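Local coordinates for fluoroacetyl-CoA-specific thioesterase-like domain-containing protein (Thermanaerovibrio acidaminovorans, PDB 3QOO) that is of unknown function but adopts the hot-dog fold and may be a thioesterase acting on acyl-CoA substrates, at residues Tyr15-Lys20 and Thr86-Val91; Thr47-Ala52 and Gln117-Val122; Met4-Leu9 and His58-Gly63. One frame throughout, in Å; residues are numbered along the deposited sequence.

In the fold
Three contacts show how a hot-dog domain is closed by residues far apart in sequence. From the N terminus, helix 6-9 comes first, then edge strand 15-21, the long helix 41-56 and the loop behind it. Contact 3 closes the first loop, bringing residues 58-63 back to 4-9; contact 1 closes the next, pairing 86-91 with 15-20; contact 2 closes the last, setting strand 110-123 against the middle of the helix. Each pair of contacts crosses along the chain, and none nests inside another. Contacts 1 and 2 meet where Phe87 touches Leu51 and Thr47, while Val121 packs on Phe6 and Leu60 to join contacts 2 and 3, so sheet, helix and N-terminal segment are tied together.

Contact 1 of 3, residues Tyr15-Lys20 and Thr86-Val91; sequences YRRMVK and TFTVTV
The guanidinium of Arg17 has the methyl CG2 of Thr86 over one face, 4.0 Å above the plane and displaced toward the rim, while CB of Thr88 lies in plane at its edge. On that edge NE donates to Thr88 OG1 at 2.8 Å. The bond is short but bent, with 141° at the hydrogen and the hydroxyl tilted 23° out of the guanidinium plane. The chain of Arg17 is extended from CG to NE and crosses Thr88 obliquely. The Thr88 hydroxyl is placed for this by its first torsion, OG1 anti to the carbonyl carbon (chi1 -54°). The methyl CG2 of Thr88 comes obliquely to the Tyr15 ring, 3.8 Å from CD1. Met18 O lies at the edge of the Phe87 ring, near its plane, and Lys20 CB approaches obliquely, 3.8 Å from CE2, the Lys20 and Phe87 side chains running side by side in the same direction; the amine of Lys20 goes on to a salt bridge with Asp26.

These side chains ride on two antiparallel strands of the hot-dog sheet, 15-20 forming its edge within this chain and 86-91 the next strand inward. Arg16 and Val89 form one hydrogen-bonded pair, with Val89 N to Arg16 O at 3.0 Å. Met18, a selenomethionine, and Phe87 form the next, Phe87 N to Met18 O being 2.8 Å. The non-hydrogen-bonded pairs Tyr15-Thr90, Arg17-Thr88 and Val19-Thr86 carry their side chains on one face, which is largely polar. The face of Arg16, Met18, Phe87 and Val89 is turned to helix 41-56: Phe87 rests on Thr47 and Leu51, Met18 on Gln50. On the polar face, Val19 CG2 approaches Thr86 OG1 to 3.7 Å.

Contact 2 of 3, residues Thr47-Ala52 and Gln117-Val122; sequences TMTQLA and QERVVV
In the hot-dog fold a long helix lies against the concave side of an antiparallel sheet, and here Thr49 of that helix is hydrogen-bonded to Gln117 of strand 110-123. The two segments run at 44° with their axes 10.0 Å apart, and the hydrogen bond that spans the gap is between side chains. In it, Gln117 NE2 donates to Thr49 OG1 at 2.9 Å, nearly straight at 160°, with the hydroxyl close to the amide plane, and the two side chains cross at about a right angle. The first torsion of Gln117 sets CG anti to the backbone N (chi1 -173°), and the chain continues extended toward the helix. Both ends of the amide are held: NE2 by two bonds, to Thr49 OG1 and to Ser71 OG on the neighbouring strand, and OE1 by one, from Arg119 NH1 at 2.8 Å, the donor standing well above the carbonyl plane. Thr49 OG1 is bonded in turn to Leu45 O one turn earlier in the helix. Ala52 CB packs against Gln117 OE1 at 3.5 Å.

Arg119 passes beside the helix: its CD lies 3.6 Å from Ala52 CB, and NH1 is 3.8 Å from the methyl CG2 of Thr49. Its NE bonds to Ser66, while Leu35 of the second subunit packs on the side chain. Met48, a selenomethionine, slides past Gln117 in the opposite direction, its CE 4.0 Å from NE2. All five touching residues are buried, so this chain of hydrogen bonds satisfies polar groups inside the helix-sheet interface that defines the hot-dog fold.

Contact 3 of 3, residues Met4-Leu9 and His58-Gly63; sequences MDFNEL and HKLPEG
The short helix 6-9 approaches the turn that follows helix 41-56 with its last residue, Leu9, and Lys59 as the closest backbone pair, their CA atoms 6.3 Å apart. No hydrogen bond crosses the contact, which is an apolar junction at the margin of the hot-dog domain, where the N-terminal segment lies over the loop leading from the long helix into strand 64-75. The helix has an N-cap in Asp5, whose OD1 takes the backbone N of Glu8 at 2.7 Å through its anti lone pair, away from the other carboxylate oxygen.

Three side chains reach across from this capped segment. Met4, a selenomethionine, lays SE and CG against the proline ring of Pro61, with its SE 3.7 Å from Pro61 CD and its CG 3.9 Å from Pro61 CG. Phe6 approaches Leu60 at about a right angle, ring atom CE1 being 4.2 Å from the methyl CD2. That same methyl is also the nearest point of Leu60 to Leu9, whose CD1 lies 4.4 Å away. Leu60 is the buried residue among those that touch, and the cluster continues into the sheet, since Phe6 and Leu60 both pack on Val121, while Phe10 lies against Lys59 and Leu60.

In Leu9 the first torsion sets CG anti to the carbonyl carbon (chi1 -60°), and the second sets CD1 anti to CA (chi2 171°). Both methyls of Leu9 lie against the backbone oxygen of Lys59, CD2 at 3.5 Å and CD1 at 3.6 Å.

Contact 1 of 3, residues Tyr15-Lys20 and Thr86-Val91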
loop_
_atom_site.group_PDB
_atom_site.type_symbol
_atom_site.label_atom_id
_atom_site.label_comp_id
_atom_site.label_asym_id
_atom_site.label_seq_id
_atom_site.Cartn_x
_atom_site.Cartn_y
_atom_site.Cartn_z
ATOM N N TYR A 15 -12.733 3.465 -16.635
ATOM C CA TYR A 15 -12.144 2.364 -15.883
ATOM C C TYR A 15 -11.350 1.406 -16.707
ATOM O O TYR A 15 -11.507 1.329 -17.928
ATOM C CB TYR A 15 -13.208 1.577 -15.093
ATOM C CG TYR A 15 -13.960 0.523 -15.893
ATOM C CD1 TYR A 15 -13.501 -0.789 -15.940
ATOM C CD2 TYR A 15 -15.112 0.823 -16.580
ATOM C CE1 TYR A 15 -14.181 -1.784 -16.627
ATOM C CE2 TYR A 15 -15.801 -0.175 -17.271
ATOM C CZ TYR A 15 -15.342 -1.459 -17.312
ATOM O OH TYR A 15 -15.989 -2.448 -18.012
ATOM N N ARG A 16 -10.470 0.675 -16.048
ATOM C CA ARG A 16 -9.769 -0.462 -16.608
ATOM C C ARG A 16 -9.800 -1.604 -15.603
ATOM O O ARG A 16 -9.968 -1.405 -14.382
ATOM C CB ARG A 16 -8.327 -0.094 -16.988
ATOM C CG ARG A 16 -8.234 0.920 -18.144
ATOM C CD ARG A 16 -6.774 1.179 -18.517
ATOM N NE ARG A 16 -6.288 0.102 -19.371
ATOM C CZ ARG A 16 -6.312 0.119 -20.705
ATOM N NH1 ARG A 16 -6.778 1.178 -21.373
ATOM N NH2 ARG A 16 -5.867 -0.934 -21.386
ATOM N N ARG A 17 -9.614 -2.809 -16.129
ATOM C CA ARG A 17 -9.593 -4.016 -15.338
ATOM C C ARG A 17 -8.398 -4.826 -15.659
ATOM O O ARG A 17 -7.925 -4.816 -16.797
ATOM C CB ARG A 17 -10.809 -4.854 -15.622
ATOM C CG ARG A 17 -12.012 -4.482 -14.932
ATOM C CD ARG A 17 -13.077 -5.521 -15.125
ATOM N NE ARG A 17 -14.124 -5.333 -14.189
ATOM C CZ ARG A 17 -15.209 -6.068 -14.105
ATOM N NH1 ARG A 17 -15.435 -7.035 -14.988
ATOM N NH2 ARG A 17 -16.097 -5.789 -13.153
HETATM N N MSE A 18 -7.954 -5.614 -14.690
HETATM C CA MSE A 18 -7.063 -6.726 -14.970
HETATM C C MSE A 18 -7.269 -7.832 -13.970
HETATM O O MSE A 18 -7.782 -7.603 -12.883
HETATM C CB MSE A 18 -5.610 -6.268 -14.992
HETATM C CG MSE A 18 -5.112 -5.809 -13.676
HETATM SE SE MSE A 18 -3.235 -5.253 -13.630
HETATM C CE MSE A 18 -2.483 -6.964 -13.692
ATOM N N VAL A 19 -6.814 -9.013 -14.343
ATOM C CA VAL A 19 -6.873 -10.197 -13.517
ATOM C C VAL A 19 -5.467 -10.542 -13.071
ATOM O O VAL A 19 -4.529 -10.594 -13.867
ATOM C CB VAL A 19 -7.528 -11.409 -14.214
ATOM C CG1 VAL A 19 -7.670 -12.584 -13.249
ATOM C CG2 VAL A 19 -8.852 -10.998 -14.829
ATOM N N LYS A 20 -5.329 -10.723 -11.765
ATOM C CA LYS A 20 -4.058 -10.960 -11.145
ATOM C C LYS A 20 -4.128 -12.306 -10.439
ATOM O O LYS A 20 -4.988 -12.473 -9.573
ATOM C CB LYS A 20 -3.833 -9.811 -10.145
ATOM C CG LYS A 20 -2.767 -9.960 -9.169
ATOM C CD LYS A 20 -1.408 -9.901 -9.752
ATOM C CE LYS A 20 -0.395 -10.070 -8.635
ATOM N NZ LYS A 20 1.020 -10.103 -9.123
ATOM N N THR A 86 -9.829 -10.179 -9.848
ATOM C CA THR A 86 -10.133 -9.147 -10.838
ATOM C C THR A 86 -10.133 -7.782 -10.145
ATOM O O THR A 86 -10.913 -7.547 -9.225
ATOM C CB THR A 86 -11.474 -9.409 -11.512
ATOM O OG1 THR A 86 -11.401 -10.683 -12.136
ATOM C CG2 THR A 86 -11.842 -8.341 -12.520
ATOM N N PHE A 87 -9.260 -6.897 -10.605
ATOM C CA PHE A 87 -9.183 -5.524 -10.144
ATOM C C PHE A 87 -9.874 -4.613 -11.120
ATOM O O PHE A 87 -9.635 -4.700 -12.336
ATOM C CB PHE A 87 -7.734 -5.076 -10.014
ATOM C CG PHE A 87 -6.974 -5.667 -8.874
ATOM C CD1 PHE A 87 -6.616 -4.878 -7.796
ATOM C CD2 PHE A 87 -6.566 -6.986 -8.893
ATOM C CE1 PHE A 87 -5.849 -5.396 -6.754
ATOM C CE2 PHE A 87 -5.834 -7.496 -7.813
ATOM C CZ PHE A 87 -5.481 -6.710 -6.755
ATOM N N THR A 88 -10.712 -3.723 -10.580
ATOM C CA THR A 88 -11.369 -2.685 -11.365
ATOM C C THR A 88 -10.998 -1.351 -10.739
ATOM O O THR A 88 -11.244 -1.152 -9.537
ATOM C CB THR A 88 -12.892 -2.839 -11.362
ATOM O OG1 THR A 88 -13.235 -4.154 -11.789
ATOM C CG2 THR A 88 -13.527 -1.813 -12.311
ATOM N N VAL A 89 -10.357 -0.491 -11.526
ATOM C CA VAL A 89 -9.992 0.828 -11.100
ATOM C C VAL A 89 -10.698 1.859 -11.959
ATOM O O VAL A 89 -10.690 1.726 -13.180
ATOM C CB VAL A 89 -8.456 0.994 -11.100
ATOM C CG1 VAL A 89 -8.051 2.427 -10.815
ATOM C CG2 VAL A 89 -7.827 0.056 -10.046
ATOM N N THR A 90 -11.304 2.840 -11.309
ATOM C CA THR A 90 -12.254 3.764 -11.930
ATOM C C THR A 90 -11.952 5.194 -11.539
ATOM O O THR A 90 -11.722 5.473 -10.365
ATOM C CB THR A 90 -13.690 3.465 -11.460
ATOM O OG1 THR A 90 -13.985 2.084 -11.695
ATOM C CG2 THR A 90 -14.710 4.346 -12.179
ATOM N N VAL A 91 -11.992 6.119 -12.484
ATOM C CA VAL A 91 -11.864 7.538 -12.167
ATOM C C VAL A 91 -13.069 7.997 -11.352
ATOM O O VAL A 91 -14.225 7.903 -11.816
ATOM C CB VAL A 91 -11.714 8.400 -13.422
ATOM C CG1 VAL A 91 -11.713 9.885 -13.052
ATOM C CG2 VAL A 91 -10.455 7.974 -14.195
#

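Contact 2 of 3, residues Thr47-Ala52 and Gln117-Val122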
loop_
_atom_site.group_PDB
_atom_site.type_symbol
_atom_site.label_atom_id
_atom_site.label_comp_id
_atom_site.label_asym_id
_atom_site.label_seq_id
_atom_site.Cartn_x
_atom_site.Cartn_y
_atom_site.Cartn_z
ATOM N N THR A 47 -1.062 -3.371 -7.490
ATOM C CA THR A 47 -1.909 -3.673 -8.627
ATOM C C THR A 47 -2.837 -2.492 -8.950
ATOM O O THR A 47 -3.060 -2.142 -10.108
ATOM C CB THR A 47 -2.693 -4.960 -8.381
ATOM O OG1 THR A 47 -1.806 -6.025 -7.957
ATOM C CG2 THR A 47 -3.450 -5.324 -9.627
HETATM N N MSE A 48 -3.350 -1.851 -7.906
HETATM C CA MSE A 48 -4.102 -0.633 -8.063
HETATM C C MSE A 48 -3.285 0.441 -8.778
HETATM O O MSE A 48 -3.775 1.096 -9.716
HETATM C CB MSE A 48 -4.585 -0.133 -6.706
HETATM C CG MSE A 48 -5.305 1.226 -6.789
HETATM SE SE MSE A 48 -6.238 1.724 -5.128
HETATM C CE MSE A 48 -4.716 1.808 -3.899
ATOM N N THR A 49 -2.037 0.591 -8.358
ATOM C CA THR A 49 -1.119 1.554 -8.959
ATOM C C THR A 49 -0.929 1.233 -10.454
ATOM O O THR A 49 -0.984 2.118 -11.310
ATOM C CB THR A 49 0.228 1.580 -8.250
ATOM O OG1 THR A 49 0.013 2.062 -6.926
ATOM C CG2 THR A 49 1.189 2.479 -8.983
ATOM N N GLN A 50 -0.678 -0.030 -10.757
ATOM C CA GLN A 50 -0.480 -0.436 -12.139
ATOM C C GLN A 50 -1.658 -0.047 -13.019
ATOM O O GLN A 50 -1.465 0.519 -14.108
ATOM C CB GLN A 50 -0.260 -1.950 -12.231
ATOM C CG GLN A 50 -0.072 -2.406 -13.665
ATOM C CD GLN A 50 0.147 -3.876 -13.806
ATOM O OE1 GLN A 50 0.404 -4.559 -12.819
ATOM N NE2 GLN A 50 0.115 -4.374 -15.044
ATOM N N LEU A 51 -2.859 -0.342 -12.563
ATOM C CA LEU A 51 -4.046 0.013 -13.344
ATOM C C LEU A 51 -4.267 1.502 -13.433
ATOM O O LEU A 51 -4.653 1.993 -14.490
ATOM C CB LEU A 51 -5.285 -0.648 -12.771
ATOM C CG LEU A 51 -5.574 -2.048 -13.239
ATOM C CD1 LEU A 51 -6.790 -2.580 -12.526
ATOM C CD2 LEU A 51 -5.751 -2.100 -14.717
ATOM N N ALA A 52 -4.030 2.238 -12.350
ATOM C CA ALA A 52 -4.219 3.676 -12.383
ATOM C C ALA A 52 -3.276 4.284 -13.415
ATOM O O ALA A 52 -3.670 5.176 -14.169
ATOM C CB ALA A 52 -3.967 4.256 -10.990
ATOM N N GLN A 117 -6.894 5.762 -4.761
ATOM C CA GLN A 117 -5.590 6.337 -5.029
ATOM C C GLN A 117 -5.757 7.722 -5.635
ATOM O O GLN A 117 -6.552 7.902 -6.572
ATOM C CB GLN A 117 -4.770 5.439 -5.934
ATOM C CG GLN A 117 -3.315 5.922 -6.124
ATOM C CD GLN A 117 -2.478 4.875 -6.790
ATOM O OE1 GLN A 117 -2.259 4.923 -8.004
ATOM N NE2 GLN A 117 -2.035 3.883 -6.010
ATOM N N GLU A 118 -5.034 8.700 -5.112
ATOM C CA GLU A 118 -4.962 10.022 -5.672
ATOM C C GLU A 118 -3.625 10.136 -6.374
ATOM O O GLU A 118 -2.596 9.845 -5.768
ATOM C CB GLU A 118 -5.084 11.077 -4.596
ATOM C CG GLU A 118 -4.990 12.521 -5.087
ATOM C CD GLU A 118 -5.029 13.529 -3.986
ATOM O OE1 GLU A 118 -5.505 13.202 -2.879
ATOM O OE2 GLU A 118 -4.557 14.657 -4.246
ATOM N N ARG A 119 -3.654 10.571 -7.629
ATOM C CA ARG A 119 -2.421 10.764 -8.408
ATOM C C ARG A 119 -2.377 12.213 -8.918
ATOM O O ARG A 119 -3.426 12.831 -9.156
ATOM C CB ARG A 119 -2.378 9.791 -9.600
ATOM C CG ARG A 119 -2.463 8.338 -9.177
ATOM C CD ARG A 119 -2.192 7.335 -10.295
ATOM N NE ARG A 119 -0.823 7.394 -10.786
ATOM C CZ ARG A 119 0.228 6.860 -10.176
ATOM N NH1 ARG A 119 0.094 6.121 -9.052
ATOM N NH2 ARG A 119 1.438 7.055 -10.692
ATOM N N VAL A 120 -1.169 12.729 -9.059
ATOM C CA VAL A 120 -0.921 14.076 -9.545
ATOM C C VAL A 120 -0.228 14.007 -10.900
ATOM O O VAL A 120 0.617 13.158 -11.131
ATOM C CB VAL A 120 -0.107 14.941 -8.529
ATOM C CG1 VAL A 120 1.300 14.357 -8.248
ATOM C CG2 VAL A 120 0.007 16.390 -8.986
ATOM N N VAL A 121 -0.612 14.908 -11.809
ATOM C CA VAL A 121 0.058 15.013 -13.077
ATOM C C VAL A 121 1.241 15.950 -12.955
ATOM O O VAL A 121 1.101 17.076 -12.432
ATOM C CB VAL A 121 -0.910 15.499 -14.184
ATOM C CG1 VAL A 121 -0.126 15.753 -15.471
ATOM C CG2 VAL A 121 -2.011 14.526 -14.338
ATOM N N VAL A 122 2.416 15.476 -13.379
ATOM C CA VAL A 122 3.643 16.228 -13.237
ATOM C C VAL A 122 4.361 16.264 -14.583
ATOM O O VAL A 122 4.207 15.363 -15.394
ATOM C CB VAL A 122 4.589 15.582 -12.145
ATOM C CG1 VAL A 122 3.915 15.412 -10.775
ATOM C CG2 VAL A 122 5.152 14.233 -12.601
#

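Contact 3 of 3, residues Met4-Leu9 and His58-Gly63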
loop_
_atom_site.group_PDB
_atom_site.type_symbol
_atom_site.label_atom_id
_atom_site.label_comp_id
_atom_site.label_asym_id
_atom_site.label_seq_id
_atom_site.Cartn_x
_atom_site.Cartn_y
_atom_site.Cartn_z
HETATM N N MSE A 4 -3.777 21.459 -20.733
HETATM C CA MSE A 4 -4.471 20.164 -20.428
HETATM C C MSE A 4 -5.765 20.432 -19.679
HETATM O O MSE A 4 -5.776 21.224 -18.731
HETATM C CB MSE A 4 -3.595 19.265 -19.552
HETATM C CG MSE A 4 -2.485 18.551 -20.275
HETATM SE SE MSE A 4 -1.311 17.755 -18.997
HETATM C CE MSE A 4 -0.381 19.369 -18.477
ATOM N N ASP A 5 -6.830 19.744 -20.089
ATOM C CA ASP A 5 -8.120 19.773 -19.403
ATOM C C ASP A 5 -8.369 18.380 -18.859
ATOM O O ASP A 5 -8.862 17.492 -19.572
ATOM C CB ASP A 5 -9.253 20.179 -20.351
ATOM C CG ASP A 5 -10.607 20.335 -19.624
ATOM O OD1 ASP A 5 -11.199 19.324 -19.172
ATOM O OD2 ASP A 5 -11.097 21.479 -19.507
ATOM N N PHE A 6 -8.023 18.186 -17.582
ATOM C CA PHE A 6 -8.069 16.841 -16.996
ATOM C C PHE A 6 -9.506 16.347 -16.880
ATOM O O PHE A 6 -9.733 15.161 -16.908
ATOM C CB PHE A 6 -7.325 16.756 -15.648
ATOM C CG PHE A 6 -5.885 17.226 -15.725
ATOM C CD1 PHE A 6 -4.988 16.581 -16.549
ATOM C CD2 PHE A 6 -5.440 18.318 -14.981
ATOM C CE1 PHE A 6 -3.674 16.993 -16.633
ATOM C CE2 PHE A 6 -4.119 18.752 -15.054
ATOM C CZ PHE A 6 -3.231 18.085 -15.877
ATOM N N ASN A 7 -10.485 17.258 -16.818
ATOM C CA ASN A 7 -11.888 16.839 -16.803
ATOM C C ASN A 7 -12.227 16.154 -18.128
ATOM O O ASN A 7 -13.000 15.211 -18.150
ATOM C CB ASN A 7 -12.847 18.023 -16.529
ATOM C CG ASN A 7 -12.531 18.763 -15.215
ATOM O OD1 ASN A 7 -12.710 18.235 -14.122
ATOM N ND2 ASN A 7 -12.073 20.011 -15.338
ATOM N N GLU A 8 -11.652 16.660 -19.231
ATOM C CA GLU A 8 -11.779 16.050 -20.579
ATOM C C GLU A 8 -10.993 14.753 -20.788
ATOM O O GLU A 8 -11.497 13.797 -21.371
ATOM C CB GLU A 8 -11.325 17.062 -21.672
ATOM C CG GLU A 8 -11.274 16.455 -23.121
ATOM C CD GLU A 8 -10.094 16.920 -24.015
ATOM O OE1 GLU A 8 -10.159 16.652 -25.236
ATOM O OE2 GLU A 8 -9.113 17.526 -23.524
ATOM N N LEU A 9 -9.725 14.736 -20.379
ATOM C CA LEU A 9 -8.887 13.553 -20.576
ATOM C C LEU A 9 -9.363 12.380 -19.719
ATOM O O LEU A 9 -9.197 11.248 -20.156
ATOM C CB LEU A 9 -7.424 13.833 -20.253
ATOM C CG LEU A 9 -6.733 14.929 -21.066
ATOM C CD1 LEU A 9 -5.377 15.240 -20.497
ATOM C CD2 LEU A 9 -6.585 14.572 -22.539
ATOM N N HIS A 58 -1.141 7.303 -20.574
ATOM C CA HIS A 58 -1.172 7.341 -22.040
ATOM C C HIS A 58 -2.084 8.459 -22.542
ATOM O O HIS A 58 -2.024 8.808 -23.717
ATOM C CB HIS A 58 -1.518 5.973 -22.646
ATOM C CG HIS A 58 -2.946 5.567 -22.465
ATOM N ND1 HIS A 58 -3.417 4.988 -21.299
ATOM C CD2 HIS A 58 -4.005 5.622 -23.313
ATOM C CE1 HIS A 58 -4.709 4.729 -21.441
ATOM N NE2 HIS A 58 -5.083 5.085 -22.663
ATOM N N LYS A 59 -2.939 8.997 -21.681
ATOM C CA LYS A 59 -3.800 10.124 -22.017
ATOM C C LYS A 59 -3.151 11.474 -21.771
ATOM O O LYS A 59 -3.754 12.498 -22.123
ATOM C CB LYS A 59 -5.114 10.038 -21.238
ATOM C CG LYS A 59 -5.904 8.758 -21.458
ATOM C CD LYS A 59 -6.375 8.595 -22.858
ATOM C CE LYS A 59 -7.324 9.707 -23.277
ATOM N NZ LYS A 59 -7.935 9.404 -24.595
ATOM N N LEU A 60 -1.923 11.481 -21.235
ATOM C CA LEU A 60 -1.190 12.703 -20.986
ATOM C C LEU A 60 -0.256 13.007 -22.131
ATOM O O LEU A 60 0.312 12.103 -22.700
ATOM C CB LEU A 60 -0.372 12.590 -19.678
ATOM C CG LEU A 60 -1.192 12.289 -18.434
ATOM C CD1 LEU A 60 -0.246 12.022 -17.263
ATOM C CD2 LEU A 60 -2.108 13.452 -18.157
ATOM N N PRO A 61 -0.051 14.299 -22.416
ATOM C CA PRO A 61 0.827 14.647 -23.513
ATOM C C PRO A 61 2.279 14.404 -23.202
ATOM O O PRO A 61 2.658 14.271 -22.022
ATOM C CB PRO A 61 0.560 16.138 -23.707
ATOM C CG PRO A 61 0.061 16.625 -22.460
ATOM C CD PRO A 61 -0.669 15.483 -21.803
ATOM N N GLU A 62 3.095 14.387 -24.239
ATOM C CA GLU A 62 4.525 14.156 -24.128
ATOM C C GLU A 62 5.135 15.069 -23.086
ATOM O O GLU A 62 4.908 16.290 -23.086
ATOM C CB GLU A 62 5.185 14.386 -25.495
ATOM C CG GLU A 62 6.682 14.022 -25.611
ATOM C CD GLU A 62 7.253 14.472 -26.976
ATOM O OE1 GLU A 62 6.944 15.612 -27.368
ATOM O OE2 GLU A 62 7.996 13.699 -27.637
ATOM N N GLY A 63 5.916 14.473 -22.183
ATOM C CA GLY A 63 6.583 15.211 -21.119
ATOM C C GLY A 63 5.882 15.195 -19.793
ATOM O O GLY A 63 6.400 15.794 -18.845
#